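PDB 3L6D: putative oxidoreductase from Pseudomonas putida, which probably binds NADP(H) and acts as an oxidoreductase of the reductive aminase and 6-phosphogluconate dehydrogenase-like family. Local coordinates for the interface of chains A and B. Sequence-based numbering; all coordinates share one arbitrary frame. Chains: chain A/B, Putative oxidoreductase.

Contact 1: the interface of chains A and B. Residues chain A 193, 197, 202, 207, 211; chain B 175, 178-179.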
loop_
_atom_site.group_PDB
_atom_site.type_symbol
_atom_site.label_atom_id
_atom_site.label_comp_id
_atom_site.label_asym_id
_atom_site.label_seq_id
_atom_site.Cartn_x
_atom_site.Cartn_y
_atom_site.Cartn_z
ATOM N N ALA A 193 11.792 3.227 -0.761
ATOM C CA ALA A 193 12.021 3.468 0.672
ATOM C C ALA A 193 13.066 2.498 1.240
ATOM O O ALA A 193 13.945 2.891 2.011
ATOM C CB ALA A 193 10.678 3.344 1.462
ATOM N N GLY A 197 16.654 3.388 2.779
ATOM C CA GLY A 197 17.108 2.861 4.055
ATOM C C GLY A 197 18.525 2.331 3.963
ATOM O O GLY A 197 19.381 2.635 4.815
ATOM N N LEU A 202 20.880 1.182 6.960
ATOM C CA LEU A 202 19.940 0.189 7.477
ATOM C C LEU A 202 19.930 -1.005 6.552
ATOM O O LEU A 202 19.492 -0.878 5.407
ATOM C CB LEU A 202 18.504 0.761 7.588
ATOM C CG LEU A 202 18.310 2.137 8.232
ATOM C CD1 LEU A 202 16.845 2.527 8.220
ATOM C CD2 LEU A 202 18.900 2.194 9.679
ATOM N N THR A 207 15.460 -4.506 7.435
ATOM C CA THR A 207 14.704 -3.258 7.306
ATOM C C THR A 207 13.455 -3.378 6.463
ATOM O O THR A 207 12.441 -2.728 6.762
ATOM C CB THR A 207 15.613 -2.125 6.852
ATOM O OG1 THR A 207 16.746 -2.129 7.722
ATOM C CG2 THR A 207 14.918 -0.794 6.930
ATOM N N LEU A 211 9.908 -2.400 7.858
ATOM C CA LEU A 211 9.209 -1.318 7.167
ATOM C C LEU A 211 7.803 -1.772 6.810
ATOM O O LEU A 211 6.823 -1.036 7.040
ATOM C CB LEU A 211 9.976 -0.878 5.901
ATOM C CG LEU A 211 9.836 0.560 5.414
ATOM C CD1 LEU A 211 10.443 1.523 6.421
ATOM C CD2 LEU A 211 10.513 0.745 4.052
ATOM N N PHE B 175 15.078 5.280 10.101
ATOM C CA PHE B 175 13.991 4.357 9.860
ATOM C C PHE B 175 12.644 5.095 9.791
ATOM O O PHE B 175 11.786 4.786 8.961
ATOM C CB PHE B 175 13.936 3.296 10.936
ATOM C CG PHE B 175 12.811 2.332 10.727
ATOM C CD1 PHE B 175 12.824 1.485 9.619
ATOM C CD2 PHE B 175 11.761 2.276 11.615
ATOM C CE1 PHE B 175 11.763 0.586 9.378
ATOM C CE2 PHE B 175 10.689 1.385 11.405
ATOM C CZ PHE B 175 10.704 0.530 10.264
ATOM N N VAL B 178 12.322 6.883 6.261
ATOM C CA VAL B 178 11.998 6.058 5.138
ATOM C C VAL B 178 10.633 5.349 5.331
ATOM O O VAL B 178 9.909 5.122 4.346
ATOM C CB VAL B 178 13.179 5.038 4.832
ATOM C CG1 VAL B 178 14.517 5.810 4.747
ATOM C CG2 VAL B 178 13.280 3.958 5.882
ATOM N N LEU B 179 10.280 5.018 6.573
ATOM C CA LEU B 179 8.947 4.445 6.844
ATOM C C LEU B 179 7.842 5.447 6.440
ATOM O O LEU B 179 6.863 5.062 5.803
ATOM C CB LEU B 179 8.775 4.085 8.315
ATOM C CG LEU B 179 7.373 3.680 8.755
ATOM C CD1 LEU B 179 7.150 2.253 8.353
ATOM C CD2 LEU B 179 7.234 3.812 10.258
#
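Helix 169-199 of chain B sets B:Phe175, B:Val178 and B:Leu179 into the angle that helices 169-199 and 204-232 of chain A make, an apolar helix-on-helix contact. A:Leu211 is the central peg. Its branch CD1 pushes close to the helix surface, 3.3 Å from B:Leu179 CA, which is tighter than normal carbon packing. The same methyl lies 3.4 Å from CE1 on the rim of B:Phe175, and the backbone N of A:Leu211 sits in the plane of that ring, at its edge. A:Leu211 and B:Phe175 slide past one another in opposite directions. The aromatic ring gets there because its CG is trans to the backbone N (chi1 179°), stretched out along the side of A:Leu211. A:Thr207 offers its methyl CG2 to the CD1 corner of the ring, while A:Leu202 brings CD1 to 3.8 Å from B:Phe175 CA. Trimming B:Phe175 to an alanine is likely to open a gap beside A:Leu211 and to cost the A:Thr207 methyl its ring partner. Small residues suit the other flank: A:Ala193 CB comes 3.5 Å from the carbonyl O of B:Val178, and the bare backbone of A:Gly197 lets B:Val178 CG1 come within 3.8 Å of its N. The branched B:Val178 thus spans both chain A helices, its CG2 turned to A:Leu211. The patch probably helps to lock the two helical regions together in a dimer.

Contact 2: the interface of chains A and B. Residues chain A 132-133, 136, 138-139; chain B 217, 221.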
loop_
_atom_site.group_PDB
_atom_site.type_symbol
_atom_site.label_atom_id
_atom_site.label_comp_id
_atom_site.label_asym_id
_atom_site.label_seq_id
_atom_site.Cartn_x
_atom_site.Cartn_y
_atom_site.Cartn_z
ATOM N N ARG A 132 1.380 -17.478 -9.259
ATOM C CA ARG A 132 1.327 -18.189 -7.983
ATOM C C ARG A 132 -0.010 -17.990 -7.274
ATOM O O ARG A 132 -0.391 -18.843 -6.497
ATOM C CB ARG A 132 2.513 -17.820 -7.060
ATOM C CG ARG A 132 2.589 -16.354 -6.683
ATOM C CD ARG A 132 3.526 -16.099 -5.515
ATOM N NE ARG A 132 3.388 -14.724 -5.040
ATOM C CZ ARG A 132 3.889 -13.669 -5.670
ATOM N NH1 ARG A 132 4.565 -13.835 -6.795
ATOM N NH2 ARG A 132 3.734 -12.458 -5.159
ATOM N N ASN A 133 -0.748 -16.896 -7.547
ATOM C CA ASN A 133 -2.065 -16.737 -6.905
ATOM C C ASN A 133 -3.297 -16.948 -7.802
ATOM O O ASN A 133 -4.449 -16.704 -7.390
ATOM C CB ASN A 133 -2.160 -15.383 -6.180
ATOM C CG ASN A 133 -1.202 -15.304 -5.034
ATOM O OD1 ASN A 133 -1.135 -16.240 -4.239
ATOM N ND2 ASN A 133 -0.413 -14.213 -4.959
ATOM N N HIS A 136 -6.517 -18.470 -6.108
ATOM C CA HIS A 136 -6.590 -18.049 -4.736
ATOM C C HIS A 136 -7.938 -17.424 -4.501
ATOM O O HIS A 136 -8.387 -16.618 -5.320
ATOM C CB HIS A 136 -5.482 -17.046 -4.436
ATOM C CG HIS A 136 -5.184 -16.904 -2.985
ATOM N ND1 HIS A 136 -6.080 -16.369 -2.092
ATOM C CD2 HIS A 136 -4.077 -17.226 -2.272
ATOM C CE1 HIS A 136 -5.539 -16.368 -0.881
ATOM N NE2 HIS A 136 -4.316 -16.865 -0.969
ATOM N N GLU A 138 -8.729 -15.143 -2.574
ATOM C CA GLU A 138 -8.655 -13.683 -2.387
ATOM C C GLU A 138 -8.157 -12.952 -3.630
ATOM O O GLU A 138 -8.054 -11.713 -3.639
ATOM C CB GLU A 138 -7.789 -13.353 -1.160
ATOM C CG GLU A 138 -8.343 -13.965 0.147
ATOM C CD GLU A 138 -7.492 -13.647 1.392
ATOM O OE1 GLU A 138 -7.342 -12.448 1.730
ATOM O OE2 GLU A 138 -7.001 -14.605 2.040
ATOM N N SER A 139 -7.834 -13.705 -4.688
ATOM C CA SER A 139 -7.443 -13.080 -5.955
ATOM C C SER A 139 -8.673 -12.475 -6.614
ATOM O O SER A 139 -9.803 -12.955 -6.409
ATOM C CB SER A 139 -6.760 -14.062 -6.899
ATOM O OG SER A 139 -5.403 -14.266 -6.522
ATOM N N PHE B 217 -5.252 -7.282 -1.678
ATOM C CA PHE B 217 -4.511 -8.562 -1.582
ATOM C C PHE B 217 -3.302 -8.590 -2.512
ATOM O O PHE B 217 -2.190 -8.952 -2.122
ATOM C CB PHE B 217 -5.441 -9.767 -1.854
ATOM C CG PHE B 217 -4.723 -11.083 -1.876
ATOM C CD1 PHE B 217 -4.240 -11.627 -0.689
ATOM C CD2 PHE B 217 -4.503 -11.762 -3.066
ATOM C CE1 PHE B 217 -3.527 -12.842 -0.678
ATOM C CE2 PHE B 217 -3.796 -12.977 -3.079
ATOM C CZ PHE B 217 -3.306 -13.518 -1.882
ATOM N N ASP B 221 0.287 -9.104 -0.887
ATOM C CA ASP B 221 0.982 -10.348 -1.215
ATOM C C ASP B 221 2.274 -10.024 -1.975
ATOM O O ASP B 221 3.307 -10.669 -1.738
ATOM C CB ASP B 221 0.074 -11.265 -2.037
ATOM C CG ASP B 221 0.822 -12.466 -2.630
ATOM O OD1 ASP B 221 1.413 -12.352 -3.720
ATOM O OD2 ASP B 221 0.779 -13.519 -2.007
HETATM O O HOH W 1 2.411 -15.504 -2.713
#
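Carboxylate oxygen OD1 of B:Asp221 is gripped by two residues of chain A. The firm bond is the salt bridge from the guanidinium NH2 of A:Arg132, at 2.7 Å from B:Asp221 OD1. It arrives on the syn side but 27° out of the carboxylate plane, although the two flat groups lie nearly coplanar, 21° apart. The amide ND2 of A:Asn133 adds a weak, bent bond to the same OD1, its amide turned steeply to the carboxylate. Water 1, in the guanidinium plane, joins A:Arg132 NE to OD2, 2.7 Å from that B:Asp221 oxygen, so both carboxylate oxygens are engaged. Arginine suits this place because it can serve OD1 directly and OD2 through water; its chain is extended from CG to NE.

One helical turn away, B:Phe217 has its CG trans to the backbone N (chi1 175°) and points its ring at the face of A:His136. Its leading atom CZ stands 3.6 Å above the centre of that imidazole plane. The methylene CB of A:Glu138 covers one face of the phenyl ring, 4.0 Å from the B:Phe217 centroid, and CB of B:Asp221 lies over the other. With a serine at B:Phe217, the imidazole face is likely to lose its cover and A:Glu138 CB its aromatic partner. The imidazole is held from within its own loop: A:Glu138 N donates to A:His136 ND1 at 3.0 Å, almost exactly in the ring plane.

Contact 3: the interface of chains A and B. Residues chain A 181, 184-186, 188; chain B 189, 252, 266, 269.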
loop_
_atom_site.group_PDB
_atom_site.type_symbol
_atom_site.label_atom_id
_atom_site.label_comp_id
_atom_site.label_asym_id
_atom_site.label_seq_id
_atom_site.Cartn_x
_atom_site.Cartn_y
_atom_site.Cartn_z
ATOM N N ALA A 181 -1.996 1.108 -12.025
ATOM C CA ALA A 181 -1.224 2.295 -11.743
ATOM C C ALA A 181 -0.990 2.381 -10.227
ATOM O O ALA A 181 0.154 2.428 -9.812
ATOM C CB ALA A 181 -1.933 3.538 -12.240
ATOM N N PHE A 184 0.986 -1.051 -8.754
ATOM C CA PHE A 184 2.408 -1.081 -9.102
ATOM C C PHE A 184 3.179 0.117 -8.525
ATOM O O PHE A 184 4.318 -0.028 -8.065
ATOM C CB PHE A 184 2.585 -1.110 -10.625
ATOM C CG PHE A 184 2.197 -2.446 -11.285
ATOM C CD1 PHE A 184 2.581 -3.681 -10.724
ATOM C CD2 PHE A 184 1.495 -2.455 -12.499
ATOM C CE1 PHE A 184 2.248 -4.908 -11.361
ATOM C CE2 PHE A 184 1.171 -3.660 -13.159
ATOM C CZ PHE A 184 1.530 -4.898 -12.586
ATOM N N ALA A 185 2.553 1.295 -8.516
ATOM C CA ALA A 185 3.223 2.449 -7.903
ATOM C C ALA A 185 3.462 2.207 -6.399
ATOM O O ALA A 185 4.534 2.489 -5.902
ATOM C CB ALA A 185 2.459 3.767 -8.177
ATOM N N ALA A 186 2.479 1.646 -5.696
ATOM C CA ALA A 186 2.636 1.369 -4.251
ATOM C C ALA A 186 3.822 0.415 -3.982
ATOM O O ALA A 186 4.627 0.644 -3.056
ATOM C CB ALA A 186 1.363 0.783 -3.693
ATOM N N VAL A 188 6.545 0.119 -5.870
ATOM C CA VAL A 188 7.775 0.874 -6.138
ATOM C C VAL A 188 8.097 1.879 -5.023
ATOM O O VAL A 188 9.283 2.061 -4.690
ATOM C CB VAL A 188 7.712 1.430 -7.549
ATOM C CG1 VAL A 188 8.873 2.455 -7.871
ATOM C CG2 VAL A 188 7.694 0.209 -8.543
ATOM N N THR B 189 -0.228 7.643 -4.083
ATOM C CA THR B 189 -0.425 6.860 -5.313
ATOM C C THR B 189 -1.884 6.489 -5.443
ATOM O O THR B 189 -2.429 6.457 -6.556
ATOM C CB THR B 189 0.424 5.539 -5.409
ATOM O OG1 THR B 189 -0.006 4.592 -4.413
ATOM C CG2 THR B 189 1.932 5.817 -5.290
ATOM N N ILE B 252 0.608 1.430 -19.336
ATOM C CA ILE B 252 -0.292 2.119 -18.406
ATOM C C ILE B 252 -0.087 3.636 -18.532
ATOM O O ILE B 252 -1.055 4.379 -18.667
ATOM C CB ILE B 252 -0.077 1.627 -16.933
ATOM C CG1 ILE B 252 -0.566 0.190 -16.793
ATOM C CG2 ILE B 252 -0.809 2.533 -15.915
ATOM C CD1 ILE B 252 0.056 -0.556 -15.573
ATOM N N PHE B 266 3.116 8.354 -10.852
ATOM C CA PHE B 266 3.311 7.218 -11.779
ATOM C C PHE B 266 4.421 7.407 -12.807
ATOM O O PHE B 266 5.150 6.462 -13.121
ATOM C CB PHE B 266 2.012 6.755 -12.470
ATOM C CG PHE B 266 2.122 5.370 -13.007
ATOM C CD1 PHE B 266 2.147 4.265 -12.129
ATOM C CD2 PHE B 266 2.314 5.144 -14.359
ATOM C CE1 PHE B 266 2.291 2.973 -12.616
ATOM C CE2 PHE B 266 2.460 3.852 -14.841
ATOM C CZ PHE B 266 2.440 2.764 -13.971
ATOM N N VAL B 269 7.555 6.577 -11.011
ATOM C CA VAL B 269 7.643 5.130 -10.864
ATOM C C VAL B 269 8.133 4.489 -12.156
ATOM O O VAL B 269 8.969 3.583 -12.127
ATOM C CB VAL B 269 6.253 4.569 -10.499
ATOM C CG1 VAL B 269 6.194 3.022 -10.724
ATOM C CG2 VAL B 269 5.901 5.004 -9.079
#
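A:Ala185 marks the tight part of this contact, where helix 169-199 of chain A packs against helices 169-199 and 264-281 of chain B. Its CB meets two methyls that approach roughly at right angles to each other: CG2 of B:Thr189, at 3.6 Å from A:Ala185 CB, and CG2 of B:Val269. The small methyl of alanine suits a place where the helices come so close. B:Thr189 turns its methyl to this alanine (CG2 trans to the carbonyl carbon), while its hydroxyl OG1 looks towards A:Ala186. A turn earlier in the helix, A:Ala181 lies over one face of B:Phe266, its CB 4.1 Å above the ring plane and displaced to the rim. The rim also meets the backbone here, with B:Phe266 CE1 at 3.7 Å from A:Ala181 CA. A small residue again brings the helix surface close to the aromatic ring.

Towards the ends the contact thins, and A:Phe184 and A:Val188 each hide little surface. A:Phe184 meets B:Ile252, from helix 242-259, at a right angle; the methyl CD1 of B:Ile252 lies in the ring plane and touches the CD2-CE2 edge, 3.9 Å from A:Phe184 CD2. At the opposite end, A:Val188 and B:Val269 run at a slant, with B:Val269 CG1 resting 3.9 Å from A:Val188 CB. The alanine stripe brings the long helices close together and probably helps to hold the helical core of the dimer.

Contact 4: the interface of chains A and B. Residues chain A 227, 230-231; chain B 190, 205, 208-209, 212.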
loop_
_atom_site.group_PDB
_atom_site.type_symbol
_atom_site.label_atom_id
_atom_site.label_comp_id
_atom_site.label_asym_id
_atom_site.label_seq_id
_atom_site.Cartn_x
_atom_site.Cartn_y
_atom_site.Cartn_z
ATOM N N VAL A 227 -11.334 6.486 1.660
ATOM C CA VAL A 227 -12.460 5.992 0.870
ATOM C C VAL A 227 -13.785 6.449 1.485
ATOM O O VAL A 227 -14.674 6.922 0.765
ATOM C CB VAL A 227 -12.362 4.458 0.692
ATOM C CG1 VAL A 227 -13.726 3.826 0.361
ATOM C CG2 VAL A 227 -11.323 4.160 -0.388
ATOM N N LEU A 230 -14.150 10.010 0.601
ATOM C CA LEU A 230 -14.439 10.197 -0.826
ATOM C C LEU A 230 -15.860 9.725 -1.159
ATOM O O LEU A 230 -16.481 10.255 -2.055
ATOM C CB LEU A 230 -13.405 9.471 -1.708
ATOM C CG LEU A 230 -11.944 9.965 -1.638
ATOM C CD1 LEU A 230 -11.004 8.969 -2.290
ATOM C CD2 LEU A 230 -11.786 11.354 -2.277
ATOM N N GLU A 231 -16.378 8.751 -0.424
ATOM C CA GLU A 231 -17.751 8.294 -0.651
ATOM C C GLU A 231 -18.728 9.332 -0.106
ATOM O O GLU A 231 -19.729 9.666 -0.737
ATOM C CB GLU A 231 -17.978 6.935 0.010
ATOM C CG GLU A 231 -17.497 5.758 -0.823
ATOM C CD GLU A 231 -17.504 4.426 -0.058
ATOM O OE1 GLU A 231 -17.548 4.418 1.189
ATOM O OE2 GLU A 231 -17.426 3.374 -0.704
ATOM N N PHE B 190 -2.522 6.243 -4.303
ATOM C CA PHE B 190 -3.933 5.931 -4.319
ATOM C C PHE B 190 -4.771 7.149 -4.739
ATOM O O PHE B 190 -5.635 7.023 -5.608
ATOM C CB PHE B 190 -4.377 5.323 -2.973
ATOM C CG PHE B 190 -5.818 4.936 -2.934
ATOM C CD1 PHE B 190 -6.228 3.683 -3.387
ATOM C CD2 PHE B 190 -6.786 5.830 -2.431
ATOM C CE1 PHE B 190 -7.577 3.326 -3.365
ATOM C CE2 PHE B 190 -8.150 5.477 -2.396
ATOM C CZ PHE B 190 -8.546 4.224 -2.871
ATOM N N SER B 205 -16.416 8.709 -6.034
ATOM C CA SER B 205 -17.269 8.118 -4.990
ATOM C C SER B 205 -17.704 6.662 -5.155
ATOM O O SER B 205 -18.103 6.033 -4.165
ATOM C CB SER B 205 -18.524 8.972 -4.742
ATOM O OG SER B 205 -19.234 9.210 -5.942
ATOM N N ALA B 208 -13.422 4.607 -5.708
ATOM C CA ALA B 208 -12.430 4.546 -4.637
ATOM C C ALA B 208 -12.554 3.238 -3.893
ATOM O O ALA B 208 -11.554 2.547 -3.715
ATOM C CB ALA B 208 -12.604 5.753 -3.652
ATOM N N ARG B 209 -13.766 2.874 -3.466
ATOM C CA ARG B 209 -13.887 1.628 -2.687
ATOM C C ARG B 209 -13.512 0.395 -3.519
ATOM O O ARG B 209 -12.814 -0.502 -3.028
ATOM C CB ARG B 209 -15.263 1.435 -2.060
ATOM C CG ARG B 209 -15.374 0.138 -1.269
ATOM C CD ARG B 209 -16.498 0.221 -0.258
ATOM N NE ARG B 209 -15.983 0.834 0.962
ATOM C CZ ARG B 209 -16.727 1.466 1.861
ATOM N NH1 ARG B 209 -18.041 1.604 1.672
ATOM N NH2 ARG B 209 -16.152 1.979 2.947
ATOM N N LEU B 212 -9.604 0.211 -3.939
ATOM C CA LEU B 212 -9.012 -0.336 -2.725
ATOM C C LEU B 212 -9.255 -1.847 -2.545
ATOM O O LEU B 212 -8.315 -2.625 -2.278
ATOM C CB LEU B 212 -9.504 0.449 -1.498
ATOM C CG LEU B 212 -8.922 -0.016 -0.151
ATOM C CD1 LEU B 212 -7.413 0.243 -0.135
ATOM C CD2 LEU B 212 -9.584 0.674 1.039
#
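The guanidinium of B:Arg209 carries the carboxylate of A:Glu231 over one face, with A:Glu231 CD 3.4 Å above the plane and displaced towards the rim. The two planes stand 81° apart, so the carboxylate is upended on the face instead of pairing side by side. The salt bridge, 2.9 Å from B:Arg209 NH1 to A:Glu231 OE1, probably rests mainly on charge, for the N-H of NH1 points away from both oxygens. A bend at chi3 (-86°) folds the arginine back, and OE2 of A:Glu231 lies over its aliphatic stem. With chi1 at -82°, CG of A:Glu231 stands beside its backbone N and 3.4 Å from the carbonyl O of B:Ser205; the extended chain beyond carries the carboxylate on to B:Arg209.

The other flat group, the ring of B:Phe190, has two groups of its own chain in plane at its edge, the O of B:Ala208 and the N of B:Leu212. A:Val227 reaches its rim at about a right angle, CG2 lying 3.7 Å from B:Phe190 CZ. Branching lets this valine serve several neighbours, for CG1 rests 3.7 Å from B:Arg209 CB. The small B:Ala208 takes A:Leu230 CD1 at 3.8 Å from its CB, and B:Ser205 CB packs against the A:Leu230 carbonyl. The end of helix 204-232 of chain A is thus fastened to the start of the same helix in chain B by apolar packing beside an ion pair, which probably steadies the pairing of the subunits.

Helices 169-199 and 204-232 carry most of the interface. Contacts 1, 3 and 4 draw on helix 169-199, B:Phe190 of contact 4 following B:Thr189 of contact 3. Of helix 204-232, contact 1 uses the start and contact 2 the middle, while contact 4 pairs its end with the partner's start. Between centres of C-alpha atoms, contact 3 lies about 19 Å from contacts 1 and 2 and about 17 Å from contact 4; contacts 1 and 4 are about 28 Å apart. Contact 2 ties the region of strands and loops ahead of these helices to the partner. Two-fold symmetry repeats each contact, and such interlocking suggests a stable dimer.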